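Local coordinates for probable FAD-dependent oxidoreductase PA4991 (Pseudomonas aeruginosa PAO1, PDB 5EZ7), which probably acts as an FAD-dependent oxidoreductase of the DAO family, binding one FAD per monomer, with a physiological substrate that is still unknown, at residues S49-I53 and I255-T259; A100-P106 and L242-L247; M231-A237 and Q266-G272. All coordinates share one frame; numbering follows the deposited sequence.

Contact 1: residues S49-I53 and I255-T259. With FAD (flavin-adenine dinucleotide), chain B.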
loop_
_atom_site.group_PDB
_atom_site.type_symbol
_atom_site.label_atom_id
_atom_site.label_comp_id
_atom_site.label_asym_id
_atom_site.label_seq_id
_atom_site.Cartn_x
_atom_site.Cartn_y
_atom_site.Cartn_z
ATOM N N SER A 49 3.264 -4.235 2.602
ATOM C CA SER A 49 2.300 -5.051 1.901
ATOM C C SER A 49 2.991 -6.177 1.138
ATOM O O SER A 49 4.233 -6.222 1.030
ATOM C CB SER A 49 1.431 -4.222 0.936
ATOM O OG SER A 49 2.168 -3.598 -0.104
ATOM N N GLN A 50 2.181 -7.067 0.603
ATOM C CA GLN A 50 2.686 -8.137 -0.258
ATOM C C GLN A 50 2.720 -7.685 -1.717
ATOM O O GLN A 50 3.235 -8.395 -2.560
ATOM C CB GLN A 50 1.877 -9.419 -0.069
ATOM C CG GLN A 50 2.045 -10.027 1.323
ATOM C CD GLN A 50 1.704 -11.534 1.380
ATOM O OE1 GLN A 50 0.608 -11.915 1.762
ATOM N NE2 GLN A 50 2.648 -12.370 0.981
ATOM N N GLY A 51 2.185 -6.498 -2.019
ATOM C CA GLY A 51 2.360 -5.877 -3.341
ATOM C C GLY A 51 1.451 -6.454 -4.392
ATOM O O GLY A 51 1.626 -6.190 -5.586
ATOM N N ILE A 52 0.454 -7.240 -3.968
ATOM C CA ILE A 52 -0.368 -7.965 -4.921
ATOM C C ILE A 52 -1.443 -7.025 -5.389
ATOM O O ILE A 52 -2.152 -6.447 -4.561
ATOM C CB ILE A 52 -1.056 -9.180 -4.275
ATOM C CG1 ILE A 52 -0.014 -10.211 -3.835
ATOM C CG2 ILE A 52 -2.066 -9.794 -5.244
ATOM C CD1 ILE A 52 -0.488 -11.140 -2.732
ATOM N N ILE A 53 -1.606 -6.909 -6.696
ATOM C CA ILE A 53 -2.742 -6.170 -7.254
ATOM C C ILE A 53 -3.917 -7.069 -7.565
ATOM O O ILE A 53 -3.997 -7.695 -8.622
ATOM C CB ILE A 53 -2.306 -5.311 -8.424
ATOM C CG1 ILE A 53 -1.448 -4.191 -7.824
ATOM C CG2 ILE A 53 -3.483 -4.615 -9.064
ATOM C CD1 ILE A 53 -0.459 -3.699 -8.787
ATOM N N ILE A 255 -2.491 -19.726 3.330
ATOM C CA ILE A 255 -1.319 -18.867 3.324
ATOM C C ILE A 255 -1.254 -18.155 1.992
ATOM O O ILE A 255 -1.752 -18.680 0.985
ATOM C CB ILE A 255 -0.001 -19.646 3.520
ATOM C CG1 ILE A 255 0.282 -20.596 2.341
ATOM C CG2 ILE A 255 -0.051 -20.450 4.817
ATOM C CD1 ILE A 255 1.731 -21.057 2.257
ATOM N N THR A 256 -0.623 -16.985 2.006
ATOM C CA THR A 256 -0.343 -16.175 0.804
ATOM C C THR A 256 1.203 -15.985 0.772
ATOM O O THR A 256 1.774 -15.412 1.698
ATOM C CB THR A 256 -1.155 -14.811 0.812
ATOM O OG1 THR A 256 -2.547 -15.066 0.587
ATOM C CG2 THR A 256 -0.728 -13.848 -0.282
ATOM N N VAL A 257 1.860 -16.506 -0.268
ATOM C CA VAL A 257 3.303 -16.359 -0.410
ATOM C C VAL A 257 3.664 -15.331 -1.475
ATOM O O VAL A 257 3.195 -15.405 -2.595
ATOM C CB VAL A 257 4.009 -17.675 -0.802
ATOM C CG1 VAL A 257 5.534 -17.514 -0.776
ATOM C CG2 VAL A 257 3.619 -18.795 0.138
ATOM N N THR A 258 4.549 -14.414 -1.113
ATOM C CA THR A 258 5.286 -13.599 -2.089
ATOM C C THR A 258 6.789 -13.734 -1.847
ATOM O O THR A 258 7.226 -13.955 -0.715
ATOM C CB THR A 258 4.818 -12.136 -2.016
ATOM O OG1 THR A 258 4.792 -11.684 -0.638
ATOM C CG2 THR A 258 3.399 -12.049 -2.579
ATOM N N THR A 259 7.578 -13.682 -2.917
ATOM C CA THR A 259 9.049 -13.786 -2.828
ATOM C C THR A 259 9.716 -12.423 -3.066
ATOM O O THR A 259 9.421 -11.754 -4.047
ATOM C CB THR A 259 9.599 -14.827 -3.818
ATOM O OG1 THR A 259 8.967 -16.064 -3.535
ATOM C CG2 THR A 259 11.162 -14.998 -3.679
HETATM P PA FAD B . 0.152 3.909 4.757
HETATM O O1A FAD B . 0.994 3.128 3.803
HETATM O O2A FAD B . 0.015 3.474 6.190
HETATM O O5B FAD B . 0.673 5.405 4.698
HETATM C C5B FAD B . 0.278 6.387 5.635
HETATM C C4B FAD B . 1.418 7.380 5.700
HETATM O O4B FAD B . 1.014 8.515 6.484
HETATM C C3B FAD B . 2.665 6.765 6.342
HETATM O O3B FAD B . 3.796 6.881 5.477
HETATM C C2B FAD B . 2.828 7.564 7.621
HETATM O O2B FAD B . 4.178 7.760 8.037
HETATM C C1B FAD B . 2.116 8.878 7.289
HETATM N N9A FAD B . 1.611 9.582 8.473
HETATM C C8A FAD B . 0.968 9.033 9.518
HETATM N N7A FAD B . 0.661 9.982 10.419
HETATM C C5A FAD B . 1.100 11.155 9.948
HETATM C C6A FAD B . 1.093 12.543 10.430
HETATM N N6A FAD B . 0.517 12.817 11.610
HETATM N N1A FAD B . 1.646 13.493 9.658
HETATM C C2A FAD B . 2.212 13.192 8.475
HETATM N N3A FAD B . 2.260 11.941 7.973
HETATM C C4A FAD B . 1.730 10.900 8.663
HETATM N N1 FAD B . -3.101 -4.478 -0.344
HETATM C C2 FAD B . -3.083 -5.025 -1.578
HETATM O O2 FAD B . -3.770 -4.497 -2.485
HETATM N N3 FAD B . -2.354 -6.115 -1.870
HETATM C C4 FAD B . -1.604 -6.734 -0.963
HETATM O O4 FAD B . -0.926 -7.738 -1.259
HETATM C C4X FAD B . -1.570 -6.198 0.403
HETATM N N5 FAD B . -0.832 -6.784 1.365
HETATM C C5X FAD B . -0.800 -6.276 2.610
HETATM C C6 FAD B . -0.011 -6.900 3.568
HETATM C C7 FAD B . 0.053 -6.410 4.857
HETATM C C7M FAD B . 0.925 -7.091 5.868
HETATM C C8 FAD B . -0.709 -5.186 5.212
HETATM C C8M FAD B . -0.670 -4.591 6.603
HETATM C C9 FAD B . -1.501 -4.573 4.258
HETATM C C9A FAD B . -1.586 -5.064 2.957
HETATM N N10 FAD B . -2.385 -4.451 1.951
HETATM C C10 FAD B . -2.383 -4.991 0.660
HETATM C "C1'" FAD B . -3.158 -3.248 2.212
HETATM C "C2'" FAD B . -2.268 -2.048 1.939
HETATM O "O2'" FAD B . -0.957 -2.229 2.489
HETATM C "C3'" FAD B . -2.902 -0.770 2.471
HETATM O "O3'" FAD B . -4.296 -0.760 2.105
HETATM C "C4'" FAD B . -2.215 0.462 1.888
HETATM O "O4'" FAD B . -0.802 0.281 1.783
HETATM C "C5'" FAD B . -2.466 1.691 2.739
HETATM O "O5'" FAD B . -1.937 2.842 2.067
HETATM P P FAD B . -1.974 4.255 2.811
HETATM O O1P FAD B . -1.099 5.215 2.047
HETATM O O2P FAD B . -3.409 4.568 3.039
HETATM O O3P FAD B . -1.379 3.914 4.261
#

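Contact 2: residues A100-P106 and L242-L247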
loop_
_atom_site.group_PDB
_atom_site.type_symbol
_atom_site.label_atom_id
_atom_site.label_comp_id
_atom_site.label_asym_id
_atom_site.label_seq_id
_atom_site.Cartn_x
_atom_site.Cartn_y
_atom_site.Cartn_z
ATOM N N ALA A 100 2.513 -12.365 -12.705
ATOM C CA ALA A 100 1.313 -13.082 -12.371
ATOM C C ALA A 100 1.386 -13.512 -10.912
ATOM O O ALA A 100 2.460 -13.792 -10.373
ATOM C CB ALA A 100 1.175 -14.292 -13.258
ATOM N N HIS A 101 0.229 -13.504 -10.275
ATOM C CA HIS A 101 0.031 -14.109 -8.975
ATOM C C HIS A 101 -0.830 -15.328 -9.253
ATOM O O HIS A 101 -1.591 -15.325 -10.201
ATOM C CB HIS A 101 -0.662 -13.127 -8.049
ATOM C CG HIS A 101 -0.844 -13.649 -6.671
ATOM N ND1 HIS A 101 0.169 -13.642 -5.736
ATOM C CD2 HIS A 101 -1.913 -14.221 -6.064
ATOM C CE1 HIS A 101 -0.267 -14.173 -4.609
ATOM N NE2 HIS A 101 -1.530 -14.518 -4.776
ATOM N N TYR A 102 -0.687 -16.379 -8.452
ATOM C CA TYR A 102 -1.331 -17.696 -8.738
ATOM C C TYR A 102 -2.253 -18.155 -7.605
ATOM O O TYR A 102 -2.115 -17.686 -6.458
ATOM C CB TYR A 102 -0.268 -18.771 -8.975
ATOM C CG TYR A 102 0.548 -18.558 -10.230
ATOM C CD1 TYR A 102 1.521 -17.560 -10.301
ATOM C CD2 TYR A 102 0.361 -19.365 -11.354
ATOM C CE1 TYR A 102 2.265 -17.354 -11.452
ATOM C CE2 TYR A 102 1.111 -19.179 -12.506
ATOM C CZ TYR A 102 2.066 -18.184 -12.554
ATOM O OH TYR A 102 2.806 -18.012 -13.703
ATOM N N LEU A 103 -3.219 -19.016 -7.951
ATOM C CA LEU A 103 -3.984 -19.798 -6.968
ATOM C C LEU A 103 -3.405 -21.183 -7.008
ATOM O O LEU A 103 -2.978 -21.655 -8.057
ATOM C CB LEU A 103 -5.494 -19.894 -7.268
ATOM C CG LEU A 103 -6.296 -18.630 -7.521
ATOM C CD1 LEU A 103 -7.754 -18.965 -7.809
ATOM C CD2 LEU A 103 -6.178 -17.638 -6.362
ATOM N N TRP A 104 -3.470 -21.843 -5.870
ATOM C CA TRP A 104 -2.746 -23.076 -5.621
ATOM C C TRP A 104 -3.646 -23.982 -4.777
ATOM O O TRP A 104 -3.948 -23.669 -3.627
ATOM C CB TRP A 104 -1.439 -22.680 -4.952
ATOM C CG TRP A 104 -0.619 -23.716 -4.336
ATOM C CD1 TRP A 104 -0.585 -25.057 -4.611
ATOM C CD2 TRP A 104 0.374 -23.476 -3.337
ATOM N NE1 TRP A 104 0.354 -25.659 -3.806
ATOM C CE2 TRP A 104 0.966 -24.701 -3.033
ATOM C CE3 TRP A 104 0.787 -22.332 -2.640
ATOM C CZ2 TRP A 104 1.953 -24.819 -2.074
ATOM C CZ3 TRP A 104 1.775 -22.452 -1.684
ATOM C CH2 TRP A 104 2.344 -23.683 -1.410
ATOM N N SER A 105 -4.099 -25.072 -5.402
ATOM C CA SER A 105 -5.188 -25.926 -4.898
ATOM C C SER A 105 -4.665 -27.346 -4.657
ATOM O O SER A 105 -3.566 -27.679 -5.123
ATOM C CB SER A 105 -6.350 -25.969 -5.916
ATOM O OG SER A 105 -7.232 -24.854 -5.782
ATOM N N PRO A 106 -5.431 -28.178 -3.905
ATOM C CA PRO A 106 -5.051 -29.591 -3.787
ATOM C C PRO A 106 -5.983 -30.507 -4.600
ATOM O O PRO A 106 -6.660 -30.038 -5.522
ATOM C CB PRO A 106 -5.177 -29.851 -2.272
ATOM C CG PRO A 106 -6.082 -28.753 -1.744
ATOM C CD PRO A 106 -6.468 -27.860 -2.903
ATOM N N LEU A 242 7.953 -17.658 -5.870
ATOM C CA LEU A 242 6.619 -18.073 -5.681
ATOM C C LEU A 242 5.733 -16.881 -5.270
ATOM O O LEU A 242 6.085 -16.073 -4.339
ATOM C CB LEU A 242 6.604 -19.076 -4.563
ATOM C CG LEU A 242 5.257 -19.650 -4.157
ATOM C CD1 LEU A 242 4.492 -20.265 -5.351
ATOM C CD2 LEU A 242 5.556 -20.651 -3.072
ATOM N N TYR A 243 4.586 -16.781 -5.941
ATOM C CA TYR A 243 3.586 -15.730 -5.669
ATOM C C TYR A 243 2.216 -16.404 -5.741
ATOM O O TYR A 243 1.735 -16.675 -6.837
ATOM C CB TYR A 243 3.715 -14.591 -6.692
ATOM C CG TYR A 243 5.120 -14.032 -6.729
ATOM C CD1 TYR A 243 6.126 -14.622 -7.501
ATOM C CD2 TYR A 243 5.461 -12.944 -5.948
ATOM C CE1 TYR A 243 7.417 -14.105 -7.493
ATOM C CE2 TYR A 243 6.741 -12.439 -5.934
ATOM C CZ TYR A 243 7.713 -13.017 -6.692
ATOM O OH TYR A 243 8.980 -12.480 -6.620
ATOM N N ALA A 244 1.605 -16.724 -4.596
ATOM C CA ALA A 244 0.436 -17.577 -4.624
ATOM C C ALA A 244 -0.442 -17.518 -3.384
ATOM O O ALA A 244 0.046 -17.315 -2.289
ATOM C CB ALA A 244 0.871 -19.017 -4.889
ATOM N N HIS A 245 -1.746 -17.681 -3.580
ATOM C CA HIS A 245 -2.677 -17.984 -2.494
ATOM C C HIS A 245 -2.833 -19.518 -2.426
ATOM O O HIS A 245 -3.198 -20.112 -3.430
ATOM C CB HIS A 245 -4.054 -17.406 -2.778
ATOM C CG HIS A 245 -4.087 -15.927 -2.984
ATOM N ND1 HIS A 245 -3.631 -15.022 -2.046
ATOM C CD2 HIS A 245 -4.612 -15.189 -3.990
ATOM C CE1 HIS A 245 -3.832 -13.794 -2.490
ATOM N NE2 HIS A 245 -4.414 -13.870 -3.675
ATOM N N CYS A 246 -2.544 -20.142 -1.275
ATOM C CA CYS A 246 -2.823 -21.581 -1.068
ATOM C C CYS A 246 -4.227 -21.697 -0.534
ATOM O O CYS A 246 -4.535 -21.177 0.527
ATOM C CB CYS A 246 -1.848 -22.297 -0.100
ATOM S SG CYS A 246 -2.310 -24.039 0.290
ATOM N N LEU A 247 -5.078 -22.362 -1.290
ATOM C CA LEU A 247 -6.404 -22.698 -0.820
ATOM C C LEU A 247 -6.410 -24.134 -0.333
ATOM O O LEU A 247 -5.864 -25.047 -0.981
ATOM C CB LEU A 247 -7.420 -22.548 -1.941
ATOM C CG LEU A 247 -7.365 -21.204 -2.651
ATOM C CD1 LEU A 247 -8.059 -21.287 -4.007
ATOM C CD2 LEU A 247 -7.968 -20.113 -1.767
#

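Contact 3: residues M231-A237 and Q266-G272. With FAD (flavin-adenine dinucleotide), chain B.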
loop_
_atom_site.group_PDB
_atom_site.type_symbol
_atom_site.label_atom_id
_atom_site.label_comp_id
_atom_site.label_asym_id
_atom_site.label_seq_id
_atom_site.Cartn_x
_atom_site.Cartn_y
_atom_site.Cartn_z
ATOM N N MET A 231 2.589 -11.314 10.244
ATOM C CA MET A 231 3.235 -11.815 9.045
ATOM C C MET A 231 4.518 -12.531 9.421
ATOM O O MET A 231 5.146 -12.168 10.404
ATOM C CB MET A 231 3.595 -10.653 8.116
ATOM C CG MET A 231 2.440 -9.761 7.664
ATOM S SD MET A 231 1.159 -10.588 6.718
ATOM C CE MET A 231 2.071 -10.800 5.184
ATOM N N VAL A 232 4.921 -13.524 8.609
ATOM C CA VAL A 232 6.109 -14.322 8.842
ATOM C C VAL A 232 7.050 -14.122 7.668
ATOM O O VAL A 232 6.621 -14.035 6.537
ATOM C CB VAL A 232 5.767 -15.821 8.996
ATOM C CG1 VAL A 232 7.026 -16.627 9.321
ATOM C CG2 VAL A 232 4.779 -16.017 10.117
ATOM N N MET A 233 8.346 -14.031 7.939
ATOM C CA MET A 233 9.357 -13.910 6.872
ATOM C C MET A 233 10.352 -15.078 7.029
ATOM O O MET A 233 10.829 -15.333 8.148
ATOM C CB MET A 233 10.120 -12.584 6.970
ATOM C CG MET A 233 9.316 -11.325 6.682
ATOM S SD MET A 233 10.179 -9.753 7.009
ATOM C CE MET A 233 10.179 -9.705 8.773
ATOM N N VAL A 234 10.655 -15.773 5.921
ATOM C CA VAL A 234 11.731 -16.774 5.879
ATOM C C VAL A 234 12.791 -16.325 4.886
ATOM O O VAL A 234 12.468 -16.017 3.740
ATOM C CB VAL A 234 11.267 -18.145 5.357
ATOM C CG1 VAL A 234 12.242 -19.228 5.785
ATOM C CG2 VAL A 234 9.889 -18.449 5.831
ATOM N N LYS A 235 14.047 -16.345 5.317
ATOM C CA LYS A 235 15.169 -16.003 4.462
ATOM C C LYS A 235 16.160 -17.189 4.261
ATOM O O LYS A 235 16.653 -17.753 5.197
ATOM C CB LYS A 235 15.897 -14.805 5.062
ATOM C CG LYS A 235 17.080 -14.369 4.203
ATOM C CD LYS A 235 17.604 -12.969 4.554
ATOM C CE LYS A 235 18.831 -12.707 3.670
ATOM N NZ LYS A 235 19.599 -11.495 4.023
ATOM N N ALA A 236 16.449 -17.529 3.023
ATOM C CA ALA A 236 17.376 -18.582 2.712
ATOM C C ALA A 236 17.892 -18.452 1.299
ATOM O O ALA A 236 17.295 -17.831 0.454
ATOM C CB ALA A 236 16.680 -19.912 2.884
ATOM N N ALA A 237 19.025 -19.043 1.057
ATOM C CA ALA A 237 19.579 -19.204 -0.271
ATOM C C ALA A 237 18.773 -20.164 -1.166
ATOM O O ALA A 237 18.844 -20.075 -2.386
ATOM C CB ALA A 237 21.019 -19.760 -0.130
ATOM N N GLN A 266 20.191 -13.431 -1.569
ATOM C CA GLN A 266 19.226 -14.384 -1.088
ATOM C C GLN A 266 17.836 -13.844 -1.409
ATOM O O GLN A 266 17.716 -12.811 -2.088
ATOM C CB GLN A 266 19.438 -14.614 0.408
ATOM C CG GLN A 266 20.762 -15.296 0.690
ATOM C CD GLN A 266 20.927 -15.805 2.119
ATOM O OE1 GLN A 266 20.001 -15.802 2.946
ATOM N NE2 GLN A 266 22.125 -16.288 2.401
ATOM N N SER A 267 16.811 -14.583 -0.969
ATOM C CA SER A 267 15.411 -14.226 -1.117
ATOM C C SER A 267 14.736 -14.351 0.182
ATOM O O SER A 267 15.227 -15.015 1.085
ATOM C CB SER A 267 14.678 -15.181 -2.029
ATOM O OG SER A 267 15.377 -15.308 -3.216
ATOM N N VAL A 268 13.557 -13.759 0.244
ATOM C CA VAL A 268 12.717 -13.894 1.403
ATOM C C VAL A 268 11.324 -14.261 0.919
ATOM O O VAL A 268 10.808 -13.652 -0.020
ATOM C CB VAL A 268 12.655 -12.587 2.235
ATOM C CG1 VAL A 268 11.716 -12.725 3.419
ATOM C CG2 VAL A 268 14.052 -12.198 2.724
ATOM N N TRP A 269 10.748 -15.270 1.560
ATOM C CA TRP A 269 9.347 -15.616 1.391
ATOM C C TRP A 269 8.580 -14.923 2.494
ATOM O O TRP A 269 8.836 -15.159 3.668
ATOM C CB TRP A 269 9.101 -17.133 1.551
ATOM C CG TRP A 269 9.350 -17.978 0.357
ATOM C CD1 TRP A 269 9.498 -17.566 -0.936
ATOM C CD2 TRP A 269 9.418 -19.411 0.333
ATOM N NE1 TRP A 269 9.671 -18.650 -1.759
ATOM C CE2 TRP A 269 9.626 -19.797 -1.002
ATOM C CE3 TRP A 269 9.331 -20.412 1.325
ATOM C CZ2 TRP A 269 9.752 -21.154 -1.384
ATOM C CZ3 TRP A 269 9.458 -21.759 0.946
ATOM C CH2 TRP A 269 9.661 -22.108 -0.395
ATOM N N TYR A 270 7.608 -14.130 2.099
ATOM C CA TYR A 270 6.781 -13.347 2.984
ATOM C C TYR A 270 5.410 -14.016 3.025
ATOM O O TYR A 270 4.780 -14.205 1.972
ATOM C CB TYR A 270 6.708 -11.938 2.399
ATOM C CG TYR A 270 6.158 -10.855 3.273
ATOM C CD1 TYR A 270 6.290 -10.880 4.645
ATOM C CD2 TYR A 270 5.545 -9.737 2.700
ATOM C CE1 TYR A 270 5.780 -9.843 5.437
ATOM C CE2 TYR A 270 5.039 -8.713 3.478
ATOM C CZ TYR A 270 5.153 -8.768 4.854
ATOM O OH TYR A 270 4.652 -7.741 5.640
ATOM N N LEU A 271 4.964 -14.382 4.227
ATOM C CA LEU A 271 3.757 -15.144 4.394
ATOM C C LEU A 271 2.644 -14.369 5.062
ATOM O O LEU A 271 2.737 -14.055 6.252
ATOM C CB LEU A 271 4.018 -16.402 5.233
ATOM C CG LEU A 271 5.234 -17.303 4.994
ATOM C CD1 LEU A 271 5.155 -18.488 5.953
ATOM C CD2 LEU A 271 5.331 -17.827 3.573
ATOM N N GLY A 272 1.564 -14.151 4.312
ATOM C CA GLY A 272 0.281 -13.648 4.842
ATOM C C GLY A 272 -0.805 -14.683 4.713
ATOM O O GLY A 272 -0.527 -15.902 4.758
HETATM P PA FAD B . 0.152 3.909 4.757
HETATM O O1A FAD B . 0.994 3.128 3.803
HETATM O O2A FAD B . 0.015 3.474 6.190
HETATM O O5B FAD B . 0.673 5.405 4.698
HETATM C C5B FAD B . 0.278 6.387 5.635
HETATM C C4B FAD B . 1.418 7.380 5.700
HETATM O O4B FAD B . 1.014 8.515 6.484
HETATM C C3B FAD B . 2.665 6.765 6.342
HETATM O O3B FAD B . 3.796 6.881 5.477
HETATM C C2B FAD B . 2.828 7.564 7.621
HETATM O O2B FAD B . 4.178 7.760 8.037
HETATM C C1B FAD B . 2.116 8.878 7.289
HETATM N N9A FAD B . 1.611 9.582 8.473
HETATM C C8A FAD B . 0.968 9.033 9.518
HETATM N N7A FAD B . 0.661 9.982 10.419
HETATM C C5A FAD B . 1.100 11.155 9.948
HETATM C C6A FAD B . 1.093 12.543 10.430
HETATM N N6A FAD B . 0.517 12.817 11.610
HETATM N N1A FAD B . 1.646 13.493 9.658
HETATM C C2A FAD B . 2.212 13.192 8.475
HETATM N N3A FAD B . 2.260 11.941 7.973
HETATM C C4A FAD B . 1.730 10.900 8.663
HETATM N N1 FAD B . -3.101 -4.478 -0.344
HETATM C C2 FAD B . -3.083 -5.025 -1.578
HETATM O O2 FAD B . -3.770 -4.497 -2.485
HETATM N N3 FAD B . -2.354 -6.115 -1.870
HETATM C C4 FAD B . -1.604 -6.734 -0.963
HETATM O O4 FAD B . -0.926 -7.738 -1.259
HETATM C C4X FAD B . -1.570 -6.198 0.403
HETATM N N5 FAD B . -0.832 -6.784 1.365
HETATM C C5X FAD B . -0.800 -6.276 2.610
HETATM C C6 FAD B . -0.011 -6.900 3.568
HETATM C C7 FAD B . 0.053 -6.410 4.857
HETATM C C7M FAD B . 0.925 -7.091 5.868
HETATM C C8 FAD B . -0.709 -5.186 5.212
HETATM C C8M FAD B . -0.670 -4.591 6.603
HETATM C C9 FAD B . -1.501 -4.573 4.258
HETATM C C9A FAD B . -1.586 -5.064 2.957
HETATM N N10 FAD B . -2.385 -4.451 1.951
HETATM C C10 FAD B . -2.383 -4.991 0.660
HETATM C "C1'" FAD B . -3.158 -3.248 2.212
HETATM C "C2'" FAD B . -2.268 -2.048 1.939
HETATM O "O2'" FAD B . -0.957 -2.229 2.489
HETATM C "C3'" FAD B . -2.902 -0.770 2.471
HETATM O "O3'" FAD B . -4.296 -0.760 2.105
HETATM C "C4'" FAD B . -2.215 0.462 1.888
HETATM O "O4'" FAD B . -0.802 0.281 1.783
HETATM C "C5'" FAD B . -2.466 1.691 2.739
HETATM O "O5'" FAD B . -1.937 2.842 2.067
HETATM P P FAD B . -1.974 4.255 2.811
HETATM O O1P FAD B . -1.099 5.215 2.047
HETATM O O2P FAD B . -3.409 4.568 3.039
HETATM O O3P FAD B . -1.379 3.914 4.261
#

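Contact 1: residues S49-I53 and I255-T259
The side-chain amide of Q50 reaches T256 and T258 on strand 255-261, sending its nitrogen to both. NE2 donates to OG1 of T258 at 2.8 Å, with the partner tilted 17° from the amide plane. It also gives a longer bond to the backbone O of T256, an acceptor that lies close to the amide plane although the nitrogen itself stands well above the carbonyl plane. Two bonds from one nitrogen fix the rotation of the amide, whose OE1 lies 3.1 Å from CG2 of T256. Extension beyond CG (chi2 -158°) carries the amide far enough to reach the strand. Threonine suits position 258 because its hydroxyl can accept from Q50, and also bonds to NE2 of H260, while its methyl CG2 packs obliquely on I52. At T256 the roles divide differently: OG1 bonds to H245, and CG2 meets CD1 of I52 tip to tip at 3.7 Å. I52 is apolar toward the strand, while its backbone reads the cofactor: its N donates to FAD O4, and its O accepts from FAD N3 at 2.7 Å. This backbone pairing with N3 and O4 belongs to the isoalloxazine site, here in a DAO-family enzyme.

Contact 2: residues A100-P106 and L242-L247
H101 turns an edge of its imidazole onto the face of H245, a T-shaped pair with planes at 66° and centroids 4.2 Å apart. NE2 of H101 stands over the centre of the H245 ring, while CD2 of L103 touches that ring at its edge, 3.8 Å from CD2 of H245. With CG anti to the backbone N (chi1 -177°), the H101 ring comes across the neighbouring strand, where the O of Y243 lies over one face. On the face bearing Y102, A244, W104 and C246, the indole takes CB of C246 against its six-membered ring, with CE3 3.7 Å from that CB. The C246 sulfur lies over the same ring, 4.6 Å from its centroid.

Behind them, strands 102-105 and 244-246 run parallel. H245 N donates to Y102 O and L247 N to W104 O, both at 2.9 Å, whereas the W104 N to H245 O bond is weak. Farther out, the bond between T256 OG1 and ND1 of H245 helps set the rotation of that ring. A mercury ion is modelled about 1 Å from the C246 side chain, too close for a real bond and so doubtful in detail, although a soft thiol is a plausible mercury site.

Contact 3: residues M231-A237 and Q266-G272
M231, within strand 224-236, lays its side chain across the phenol of Y270 and can be followed atom by atom. Its CB rests on CE1 of Y270 at 3.6 Å. CG then touches both the phenol oxygen and FAD C7M, a methyl on the dimethylbenzene end of the flavin, 3.6 Å from the latter. SD keeps close to that same methyl and to CA of G272. Bends at chi2 (-61°) and chi3 (-73°) fold the tip back, so that CE settles over one ring face, 3.9 Å from the Y270 centroid, and comes to 3.4 Å from CA of G272. Glycine lets CE come this close to its CA. The flexible, polarisable thioether suits a site between an aromatic ring and a cofactor methyl.

The two strands are an antiparallel pair within the large mixed sheet of the substrate-side domain expected of DAO-family enzymes, with V232-L271 and V234-W269 as hydrogen-bonded pairs. L271 N gives V232 O a bond of 2.9 Å, and V234 N gives W269 O one of 3.0 Å.

On the face with Y270, M233 runs alongside the phenol, its CG 3.7 Å from CD1 of Y270, and its CB meets V268. The Y270 hydroxyl is hydrogen-bonded to the O of K48. At the far end, the aliphatic part of K235 crosses Q266, with CE 3.4 Å from OE1, while NZ forms a salt bridge with D264.

All three contacts reach one mixed sheet, in which strands 244-246, 255-261, 267-272 and 224-236 are successive neighbours; in contact 1 only 255-259 belongs to it, while 49-53 comes from another sheet and its adjoining loop. Contact 1 sits between the other two, its centre 10 Å from that of contact 2 and 11 Å from that of contact 3. I255 O accepts from C246 N at 2.8 Å on one side, and T258 O from Y270 N, also at 2.8 Å, on the other. Contacts 1 and 3 touch different parts of the flavin: 49-53 holds its pyrimidine edge, whereas M231 and Y270 meet its methyl C7M. Contact 2 stands one shell back, reaching the site through H101 CE1, 3.6 Å from I52 CD1.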